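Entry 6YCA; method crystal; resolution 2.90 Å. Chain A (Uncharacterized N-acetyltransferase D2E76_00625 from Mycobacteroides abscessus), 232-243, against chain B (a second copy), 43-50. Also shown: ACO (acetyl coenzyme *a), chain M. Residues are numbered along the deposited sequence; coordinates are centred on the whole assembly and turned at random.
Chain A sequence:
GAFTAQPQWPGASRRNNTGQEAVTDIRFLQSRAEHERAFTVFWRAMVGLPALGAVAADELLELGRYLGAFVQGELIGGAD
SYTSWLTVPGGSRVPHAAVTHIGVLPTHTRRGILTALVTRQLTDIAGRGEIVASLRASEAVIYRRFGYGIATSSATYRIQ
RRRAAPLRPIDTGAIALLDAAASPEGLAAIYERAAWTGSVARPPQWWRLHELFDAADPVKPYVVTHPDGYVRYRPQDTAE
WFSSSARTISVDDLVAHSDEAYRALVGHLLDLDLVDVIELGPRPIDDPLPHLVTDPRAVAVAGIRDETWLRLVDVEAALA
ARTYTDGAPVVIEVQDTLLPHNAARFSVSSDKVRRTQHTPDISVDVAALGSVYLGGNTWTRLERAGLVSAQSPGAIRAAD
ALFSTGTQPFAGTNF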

ATOM      1  N   ARG A 232     -23.678 -12.615 -16.130  1.00 19.14           N
ATOM      2  CA  ARG A 232     -23.040 -13.466 -15.132  1.00 17.87           C
ATOM      3  C   ARG A 232     -22.199 -12.601 -14.206  1.00 17.59           C
ATOM      4  O   ARG A 232     -21.449 -11.739 -14.673  1.00 20.66           O
ATOM      5  CB  ARG A 232     -22.112 -14.474 -15.801  1.00 21.31           C
ATOM      6  CG  ARG A 232     -22.754 -15.710 -16.359  1.00 28.92           C
ATOM      7  CD  ARG A 232     -21.700 -16.480 -17.131  1.00 32.43           C
ATOM      8  NE  ARG A 232     -20.514 -16.736 -16.317  1.00 32.25           N
ATOM      9  CZ  ARG A 232     -20.119 -17.942 -15.925  1.00 33.58           C
ATOM     10  NH1 ARG A 232     -20.799 -19.019 -16.295  1.00 37.75           N
ATOM     11  NH2 ARG A 232     -19.024 -18.069 -15.186  1.00 28.36           N
ATOM     12  N   TYR A 233     -22.317 -12.831 -12.901  1.00 18.06           N
ATOM     13  CA  TYR A 233     -21.511 -12.093 -11.936  1.00 18.54           C
ATOM     14  C   TYR A 233     -21.180 -12.969 -10.736  1.00 18.95           C
ATOM     15  O   TYR A 233     -21.945 -13.864 -10.370  1.00 21.54           O
ATOM     16  CB  TYR A 233     -22.161 -10.768 -11.507  1.00 18.64           C
ATOM     17  CG  TYR A 233     -23.567 -10.886 -10.961  1.00 18.08           C
ATOM     18  CD1 TYR A 233     -24.668 -10.866 -11.811  1.00 17.96           C
ATOM     19  CD2 TYR A 233     -23.795 -11.010  -9.598  1.00 18.69           C
ATOM     20  CE1 TYR A 233     -25.959 -10.964 -11.313  1.00 19.73           C
ATOM     21  CE2 TYR A 233     -25.077 -11.108  -9.092  1.00 19.12           C
ATOM     22  CZ  TYR A 233     -26.155 -11.088  -9.951  1.00 21.00           C
ATOM     23  OH  TYR A 233     -27.430 -11.189  -9.445  1.00 22.59           O
ATOM     24  N   ARG A 234     -20.031 -12.690 -10.119  1.00 19.74           N
ATOM     25  CA  ARG A 234     -19.510 -13.488  -9.022  1.00 24.18           C
ATOM     26  C   ARG A 234     -19.068 -12.597  -7.868  1.00 26.83           C
ATOM     27  O   ARG A 234     -18.415 -11.571  -8.088  1.00 31.09           O
ATOM     28  CB  ARG A 234     -18.300 -14.293  -9.518  1.00 30.48           C
ATOM     29  CG  ARG A 234     -18.082 -15.618  -8.808  1.00 40.67           C
ATOM     30  CD  ARG A 234     -17.007 -16.442  -9.508  1.00 45.95           C
ATOM     31  NE  ARG A 234     -17.468 -16.892 -10.821  1.00 46.57           N
ATOM     32  CZ  ARG A 234     -16.900 -17.862 -11.534  1.00 44.67           C
ATOM     33  NH1 ARG A 234     -17.400 -18.195 -12.715  1.00 42.99           N
ATOM     34  NH2 ARG A 234     -15.838 -18.507 -11.067  1.00 44.74           N
ATOM     35  N   PRO A 235     -19.385 -12.973  -6.629  1.00 25.56           N
ATOM     36  CA  PRO A 235     -18.876 -12.217  -5.477  1.00 23.64           C
ATOM     37  C   PRO A 235     -17.395 -12.502  -5.276  1.00 26.19           C
ATOM     38  O   PRO A 235     -16.906 -13.603  -5.552  1.00 26.17           O
ATOM     39  CB  PRO A 235     -19.715 -12.747  -4.307  1.00 23.03           C
ATOM     40  CG  PRO A 235     -20.094 -14.126  -4.718  1.00 23.71           C
ATOM     41  CD  PRO A 235     -20.269 -14.080  -6.219  1.00 23.00           C
ATOM     42  N   GLN A 236     -16.674 -11.496  -4.777  1.00 29.40           N
ATOM     43  CA  GLN A 236     -15.231 -11.624  -4.607  1.00 32.33           C
ATOM     44  C   GLN A 236     -14.801 -12.208  -3.268  1.00 39.51           C
ATOM     45  O   GLN A 236     -14.777 -13.432  -3.097  1.00 51.72           O
ATOM     46  CB  GLN A 236     -14.549 -10.280  -4.860  1.00 32.47           C
ATOM     47  CG  GLN A 236     -14.746  -9.761  -6.268  1.00 30.86           C
ATOM     48  CD  GLN A 236     -14.063 -10.638  -7.295  1.00 37.61           C
ATOM     49  OE1 GLN A 236     -14.707 -11.422  -7.996  1.00 38.49           O
ATOM     50  NE2 GLN A 236     -12.746 -10.510  -7.390  1.00 44.99           N
ATOM     51  N   ASP A 237     -14.412 -11.356  -2.327  1.00 38.17           N
ATOM     52  CA  ASP A 237     -13.813 -11.823  -1.077  1.00 41.30           C
ATOM     53  C   ASP A 237     -14.915 -12.293  -0.127  1.00 44.07           C
ATOM     54  O   ASP A 237     -15.259 -11.646   0.866  1.00 54.22           O
ATOM     55  CB  ASP A 237     -12.923 -10.748  -0.473  1.00 44.36           C
ATOM     56  CG  ASP A 237     -11.847 -10.287  -1.435  1.00 46.90           C
ATOM     57  OD1 ASP A 237     -11.108 -11.149  -1.956  1.00 48.40           O
ATOM     58  OD2 ASP A 237     -11.748  -9.067  -1.683  1.00 49.49           O
ATOM     59  N   THR A 238     -15.461 -13.468  -0.449  1.00 36.35           N
ATOM     60  CA  THR A 238     -16.606 -13.990   0.287  1.00 33.30           C
ATOM     61  C   THR A 238     -16.244 -14.315   1.729  1.00 33.30           C
ATOM     62  O   THR A 238     -17.122 -14.317   2.602  1.00 31.82           O
ATOM     63  CB  THR A 238     -17.149 -15.231  -0.414  1.00 32.32           C
ATOM     64  OG1 THR A 238     -16.155 -16.262  -0.383  1.00 45.49           O
ATOM     65  CG2 THR A 238     -17.502 -14.914  -1.862  1.00 26.30           C
ATOM     66  N   ALA A 239     -14.969 -14.609   1.996  1.00 33.07           N
ATOM     67  CA  ALA A 239     -14.556 -14.889   3.364  1.00 36.27           C
ATOM     68  C   ALA A 239     -14.735 -13.673   4.266  1.00 40.85           C
ATOM     69  O   ALA A 239     -14.897 -13.824   5.481  1.00 44.82           O
ATOM     70  CB  ALA A 239     -13.103 -15.361   3.389  1.00 34.61           C
ATOM     71  N   GLU A 240     -14.702 -12.465   3.698  1.00 38.99           N
ATOM     72  CA  GLU A 240     -14.873 -11.226   4.451  1.00 43.92           C
ATOM     73  C   GLU A 240     -16.025 -10.389   3.899  1.00 41.78           C
ATOM     74  O   GLU A 240     -15.928  -9.168   3.776  1.00 46.66           O
ATOM     75  CB  GLU A 240     -13.575 -10.425   4.487  1.00 48.24           C
ATOM     76  CG  GLU A 240     -12.346 -11.275   4.238  1.00 55.39           C
ATOM     77  CD  GLU A 240     -11.547 -10.799   3.045  1.00 64.86           C
ATOM     78  OE1 GLU A 240     -11.839  -9.697   2.528  1.00 68.23           O
ATOM     79  OE2 GLU A 240     -10.649 -11.546   2.602  1.00 69.07           O
ATOM     80  N   TRP A 241     -17.146 -11.037   3.587  1.00 36.90           N
ATOM     81  CA  TRP A 241     -18.238 -10.336   2.925  1.00 31.46           C
ATOM     82  C   TRP A 241     -18.927  -9.342   3.853  1.00 38.57           C
ATOM     83  O   TRP A 241     -19.072  -8.163   3.514  1.00 41.91           O
ATOM     84  CB  TRP A 241     -19.240 -11.348   2.373  1.00 27.93           C
ATOM     85  CG  TRP A 241     -20.292 -10.728   1.521  1.00 26.55           C
ATOM     86  CD1 TRP A 241     -21.592 -10.489   1.861  1.00 26.57           C
ATOM     87  CD2 TRP A 241     -20.133 -10.258   0.181  1.00 25.11           C
ATOM     88  NE1 TRP A 241     -22.253  -9.900   0.810  1.00 25.27           N
ATOM     89  CE2 TRP A 241     -21.377  -9.745  -0.233  1.00 24.36           C
ATOM     90  CE3 TRP A 241     -19.058 -10.219  -0.710  1.00 24.49           C
ATOM     91  CZ2 TRP A 241     -21.576  -9.201  -1.499  1.00 23.08           C
ATOM     92  CZ3 TRP A 241     -19.257  -9.682  -1.968  1.00 23.16           C
ATOM     93  CH2 TRP A 241     -20.505  -9.180  -2.351  1.00 22.49           C
ATOM     94  N   PHE A 242     -19.338  -9.787   5.040  1.00 44.30           N
ATOM     95  CA  PHE A 242     -20.139  -8.923   5.905  1.00 50.82           C
ATOM     96  C   PHE A 242     -19.309  -7.842   6.565  1.00 57.88           C
ATOM     97  O   PHE A 242     -19.695  -6.666   6.575  1.00 62.32           O
ATOM     98  CB  PHE A 242     -20.838  -9.744   6.978  1.00 52.91           C
ATOM     99  CG  PHE A 242     -21.969 -10.532   6.465  1.00 58.63           C
ATOM    100  CD1 PHE A 242     -23.222  -9.975   6.379  1.00 64.18           C
ATOM    101  CD2 PHE A 242     -21.781 -11.827   6.046  1.00 65.03           C
ATOM    102  CE1 PHE A 242     -24.262 -10.698   5.901  1.00 69.98           C
ATOM    103  CE2 PHE A 242     -22.826 -12.549   5.567  1.00 72.80           C
ATOM    104  CZ  PHE A 242     -24.069 -11.995   5.489  1.00 74.78           C
ATOM    105  N   SER A 243     -18.147  -8.201   7.080  1.00 58.95           N
ATOM    106  CA  SER A 243     -17.372  -7.209   7.793  1.00 61.62           C
ATOM    107  C   SER A 243     -16.443  -6.514   6.807  1.00 55.76           C
ATOM    108  O   SER A 243     -16.578  -6.657   5.587  1.00 49.03           O
ATOM    109  CB  SER A 243     -16.625  -7.858   8.959  1.00 67.73           C
ATOM    110  OG  SER A 243     -17.522  -8.450   9.892  1.00 68.25           O
TER
ATOM    111  N   TRP B  43     -29.469 -17.179   0.788  1.00 23.93           N
ATOM    112  CA  TRP B  43     -28.142 -17.073   0.188  1.00 26.26           C
ATOM    113  C   TRP B  43     -28.141 -16.110  -0.996  1.00 28.52           C
ATOM    114  O   TRP B  43     -27.158 -15.395  -1.222  1.00 30.61           O
ATOM    115  CB  TRP B  43     -27.658 -18.458  -0.238  1.00 32.87           C
ATOM    116  CG  TRP B  43     -26.534 -18.975   0.596  1.00 40.84           C
ATOM    117  CD1 TRP B  43     -25.208 -19.003   0.263  1.00 46.27           C
ATOM    118  CD2 TRP B  43     -26.630 -19.529   1.913  1.00 46.07           C
ATOM    119  NE1 TRP B  43     -24.475 -19.546   1.293  1.00 54.24           N
ATOM    120  CE2 TRP B  43     -25.324 -19.877   2.317  1.00 54.04           C
ATOM    121  CE3 TRP B  43     -27.693 -19.765   2.790  1.00 45.26           C
ATOM    122  CZ2 TRP B  43     -25.054 -20.453   3.559  1.00 56.92           C
ATOM    123  CZ3 TRP B  43     -27.425 -20.339   4.024  1.00 48.54           C
ATOM    124  CH2 TRP B  43     -26.115 -20.675   4.397  1.00 55.63           C
ATOM    125  N   ARG B  44     -29.230 -16.087  -1.770  1.00 20.07           N
ATOM    126  CA  ARG B  44     -29.326 -15.153  -2.889  1.00 19.39           C
ATOM    127  C   ARG B  44     -29.349 -13.716  -2.399  1.00 22.97           C
ATOM    128  O   ARG B  44     -28.705 -12.837  -2.988  1.00 27.72           O
ATOM    129  CB  ARG B  44     -30.604 -15.427  -3.683  1.00 19.32           C
ATOM    130  CG  ARG B  44     -30.612 -14.918  -5.127  1.00 19.57           C
ATOM    131  CD  ARG B  44     -29.285 -15.115  -5.807  1.00 20.15           C
ATOM    132  NE  ARG B  44     -29.308 -14.781  -7.231  1.00 29.06           N
ATOM    133  CZ  ARG B  44     -28.994 -13.589  -7.732  1.00 29.09           C
ATOM    134  NH1 ARG B  44     -28.634 -12.596  -6.927  1.00 34.80           N
ATOM    135  NH2 ARG B  44     -29.033 -13.392  -9.042  1.00 22.79           N
ATOM    136  N   ALA B  45     -30.086 -13.458  -1.323  1.00 19.02           N
ATOM    137  CA  ALA B  45     -30.167 -12.100  -0.816  1.00 19.40           C
ATOM    138  C   ALA B  45     -28.823 -11.631  -0.280  1.00 20.32           C
ATOM    139  O   ALA B  45     -28.434 -10.480  -0.504  1.00 21.75           O
ATOM    140  CB  ALA B  45     -31.247 -12.020   0.261  1.00 20.83           C
ATOM    141  N   MET B  46     -28.087 -12.512   0.404  1.00 21.04           N
ATOM    142  CA  MET B  46     -26.787 -12.123   0.937  1.00 22.72           C
ATOM    143  C   MET B  46     -25.731 -11.992  -0.151  1.00 23.93           C
ATOM    144  O   MET B  46     -24.699 -11.353   0.080  1.00 30.39           O
ATOM    145  CB  MET B  46     -26.315 -13.120   1.991  1.00 31.23           C
ATOM    146  CG  MET B  46     -27.316 -13.318   3.093  1.00 41.61           C
ATOM    147  SD  MET B  46     -28.180 -11.796   3.478  1.00 42.94           S
ATOM    148  CE  MET B  46     -27.142 -11.082   4.698  1.00 38.39           C
ATOM    149  N   VAL B  47     -25.965 -12.578  -1.323  1.00 21.51           N
ATOM    150  CA  VAL B  47     -25.054 -12.487  -2.461  1.00 22.71           C
ATOM    151  C   VAL B  47     -23.727 -13.196  -2.206  1.00 25.91           C
ATOM    152  O   VAL B  47     -23.396 -14.172  -2.890  1.00 30.59           O
ATOM    153  CB  VAL B  47     -24.849 -11.040  -2.944  1.00 22.42           C
ATOM    154  CG1 VAL B  47     -23.971 -11.030  -4.185  1.00 23.90           C
ATOM    155  CG2 VAL B  47     -26.187 -10.378  -3.221  1.00 21.58           C
ATOM    156  N   GLY B  48     -22.948 -12.706  -1.243  1.00 26.36           N
ATOM    157  CA  GLY B  48     -21.577 -13.165  -1.093  1.00 28.58           C
ATOM    158  C   GLY B  48     -21.241 -13.990   0.134  1.00 32.48           C
ATOM    159  O   GLY B  48     -20.117 -13.918   0.638  1.00 37.43           O
ATOM    160  N   LEU B  49     -22.190 -14.778   0.622  1.00 32.80           N
ATOM    161  CA  LEU B  49     -21.929 -15.700   1.722  1.00 35.90           C
ATOM    162  C   LEU B  49     -21.266 -16.979   1.203  1.00 41.53           C
ATOM    163  O   LEU B  49     -21.571 -17.433   0.096  1.00 46.91           O
ATOM    164  CB  LEU B  49     -23.235 -16.061   2.420  1.00 39.99           C
ATOM    165  CG  LEU B  49     -23.573 -15.322   3.710  1.00 43.97           C
ATOM    166  CD1 LEU B  49     -24.898 -15.800   4.272  1.00 43.10           C
ATOM    167  CD2 LEU B  49     -22.476 -15.603   4.713  1.00 45.35           C
ATOM    168  N   PRO B  50     -20.313 -17.553   1.957  1.00 38.00           N
ATOM    169  CA  PRO B  50     -19.686 -18.824   1.570  1.00 38.71           C
ATOM    170  C   PRO B  50     -20.711 -19.963   1.554  1.00 40.74           C
ATOM    171  O   PRO B  50     -20.458 -21.040   1.008  1.00 48.66           O
ATOM    172  CB  PRO B  50     -18.655 -19.057   2.679  1.00 38.11           C
ATOM    173  CG  PRO B  50     -18.366 -17.702   3.222  1.00 36.30           C
ATOM    174  CD  PRO B  50     -19.662 -16.954   3.136  1.00 33.19           C
TER
HETATM  175  N1A ACO M 501     -30.844  -0.234   2.203  1.00 37.82           N
HETATM  176  C2A ACO M 501     -31.598   0.853   2.413  1.00 36.22           C
HETATM  177  N3A ACO M 501     -32.908   0.899   2.691  1.00 38.02           N
HETATM  178  C4A ACO M 501     -33.592  -0.274   2.777  1.00 42.56           C
HETATM  179  C5A ACO M 501     -32.908  -1.476   2.579  1.00 41.25           C
HETATM  180  C6A ACO M 501     -31.453  -1.441   2.274  1.00 38.31           C
HETATM  181  N6A ACO M 501     -30.770  -2.595   2.072  1.00 35.47           N
HETATM  182  N7A ACO M 501     -33.787  -2.483   2.711  1.00 42.75           N
HETATM  183  C8A ACO M 501     -34.988  -1.926   2.986  1.00 43.64           C
HETATM  184  N9A ACO M 501     -34.871  -0.589   3.024  1.00 43.51           N
HETATM  185  C1B ACO M 501     -35.981   0.352   3.313  1.00 43.48           C
HETATM  186  C2B ACO M 501     -36.897   0.503   2.104  1.00 45.59           C
HETATM  187  O2B ACO M 501     -36.451   1.578   1.272  1.00 48.16           O
HETATM  188  C3B ACO M 501     -38.193   0.892   2.819  1.00 46.19           C
HETATM  189  O3B ACO M 501     -38.130   2.272   3.151  1.00 51.54           O
HETATM  190  P3B ACO M 501     -39.414   3.203   2.897  1.00 57.51           P
HETATM  191  O7A ACO M 501     -39.743   3.162   1.424  1.00 59.35           O
HETATM  192  O8A ACO M 501     -40.565   2.651   3.703  1.00 56.78           O
HETATM  193  O9A ACO M 501     -39.086   4.614   3.333  1.00 58.63           O
HETATM  194  C4B ACO M 501     -38.144   0.107   4.127  1.00 44.45           C
HETATM  195  O4B ACO M 501     -36.769  -0.165   4.386  1.00 43.22           O
HETATM  196  C5B ACO M 501     -38.987  -1.162   4.056  1.00 42.09           C
HETATM  197  O5B ACO M 501     -38.604  -1.857   2.877  1.00 39.42           O
HETATM  198  P1A ACO M 501     -39.274  -3.227   2.385  1.00 30.96           P
HETATM  199  O1A ACO M 501     -39.920  -3.018   1.035  1.00 24.82           O
HETATM  200  O2A ACO M 501     -40.268  -3.709   3.415  1.00 28.03           O
HETATM  201  O3A ACO M 501     -38.056  -4.265   2.266  1.00 36.30           O
HETATM  202  P2A ACO M 501     -37.533  -5.246   1.104  1.00 42.76           P
HETATM  203  O4A ACO M 501     -38.663  -6.114   0.591  1.00 41.26           O
HETATM  204  O5A ACO M 501     -36.960  -4.400  -0.008  1.00 49.55           O
HETATM  205  O6A ACO M 501     -36.367  -6.150   1.742  1.00 36.59           O
HETATM  206  CBP ACO M 501     -34.145  -6.489   2.585  1.00 32.91           C
HETATM  207  CCP ACO M 501     -35.313  -5.525   2.470  1.00 32.57           C
HETATM  208  CDP ACO M 501     -34.630  -7.813   3.158  1.00 34.13           C
HETATM  209  CEP ACO M 501     -33.086  -5.894   3.499  1.00 27.61           C
HETATM  210  CAP ACO M 501     -33.608  -6.703   1.168  1.00 36.18           C
HETATM  211  OAP ACO M 501     -33.137  -5.450   0.655  1.00 34.19           O
HETATM  212  C9P ACO M 501     -32.490  -7.709   1.106  1.00 36.86           C
HETATM  213  O9P ACO M 501     -32.728  -8.891   0.914  1.00 31.44           O
HETATM  214  N8P ACO M 501     -31.260  -7.220   1.245  1.00 40.69           N
HETATM  215  C7P ACO M 501     -30.061  -8.039   1.184  1.00 41.77           C
HETATM  216  C6P ACO M 501     -30.001  -9.129   2.246  1.00 40.38           C
HETATM  217  C5P ACO M 501     -29.916  -8.571   3.648  1.00 42.77           C
HETATM  218  O5P ACO M 501     -29.270  -7.561   3.873  1.00 43.67           O
HETATM  219  N4P ACO M 501     -30.583  -9.225   4.594  1.00 45.72           N
HETATM  220  C3P ACO M 501     -30.521  -8.781   5.970  1.00 51.20           C
HETATM  221  C2P ACO M 501     -29.630  -9.687   6.810  1.00 55.49           C
HETATM  222  S1P ACO M 501     -29.594  -9.134   8.482  1.00 60.14           S
HETATM  223  C   ACO M 501     -29.973 -10.574   9.253  1.00 61.80           C
HETATM  224  O   ACO M 501     -29.765 -11.636   8.688  1.00 61.51           O
HETATM  225  CH3 ACO M 501     -30.569 -10.541  10.629  1.00 61.03           C

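The centre of this contact is a glycine laid flat against a tryptophan. The CA of B:Gly48 sits 3.5 Å from the centroid of the five-membered ring of A:Trp241, only 14° off the ring normal, so that one of its C-H bonds is directed toward the π face in a CH-π contact. Such an approach depends on the absence of a side chain: an ideal CB on B:Gly48 would point toward chain A and fall 2.2 Å from A:Trp241 CD2, a clash, and 3.4 Å from A:Pro235 CB, which is tight.

The backbone of chain B presents this glycine just beyond the end of a helix. B:Val47 is the first residue to leave helical geometry, with a positive phi of 67°, and the turn is held by a hydrogen bond from B:Gly48 N to B:Met46 O (2.6 Å). In chain A, a strand ending at A:Pro235 gives way to a loop with a short 3-10 segment at A:Thr238 and A:Ala239. The two backbones come closest at A:Thr238 and B:Gly48, whose CA atoms are 5.2 Å apart. Here the carbonyl of the glycine faces carbon rather than a conventional donor: B:Gly48 O lies 3.5 Å from A:Thr238 CA in a CA-H...O contact and 3.2 Å from A:Trp241 CB. A:Pro235 borders the same glycine, its CB 3.7 Å from B:Gly48 CA.

A:Trp241, with chi1 in the t well, also reaches the residues before the glycine. Its NE1 is 2.9 Å from B:Met46 O, while its six-membered ring packs on B:Val47, with CZ2 4.0 Å from CB, an apolar pairing of buried side chains.

Polar bonding between the side chains is concentrated at A:Tyr233. Although the CA-to-CB bond of B:Arg44 points away from chain A, its long side chain brings the guanidinium back to the tyrosine hydroxyl. B:Arg44 NH2 donates to A:Tyr233 OH at 2.8 Å, and B:Arg44 NH1 adds a weak hydrogen bond to the same OH at 3.1 Å. The hydroxyl lies near the guanidinium plane, at its edge, where both nitrogens can direct hydrogens to one acceptor.

A:Phe242 extends the apolar contact. Two side chains meet its ring edge, with B:Met46 CE 3.1 Å from A:Phe242 CE1 and B:Leu49 CD2 3.2 Å from A:Phe242 CE2. These carbon-carbon distances are short, and the phenylalanine is poorly ordered, so its exact placement deserves caution. B:Met46 also approaches the cofactor, its SD 3.5 Å from C6P of acetyl coenzyme A.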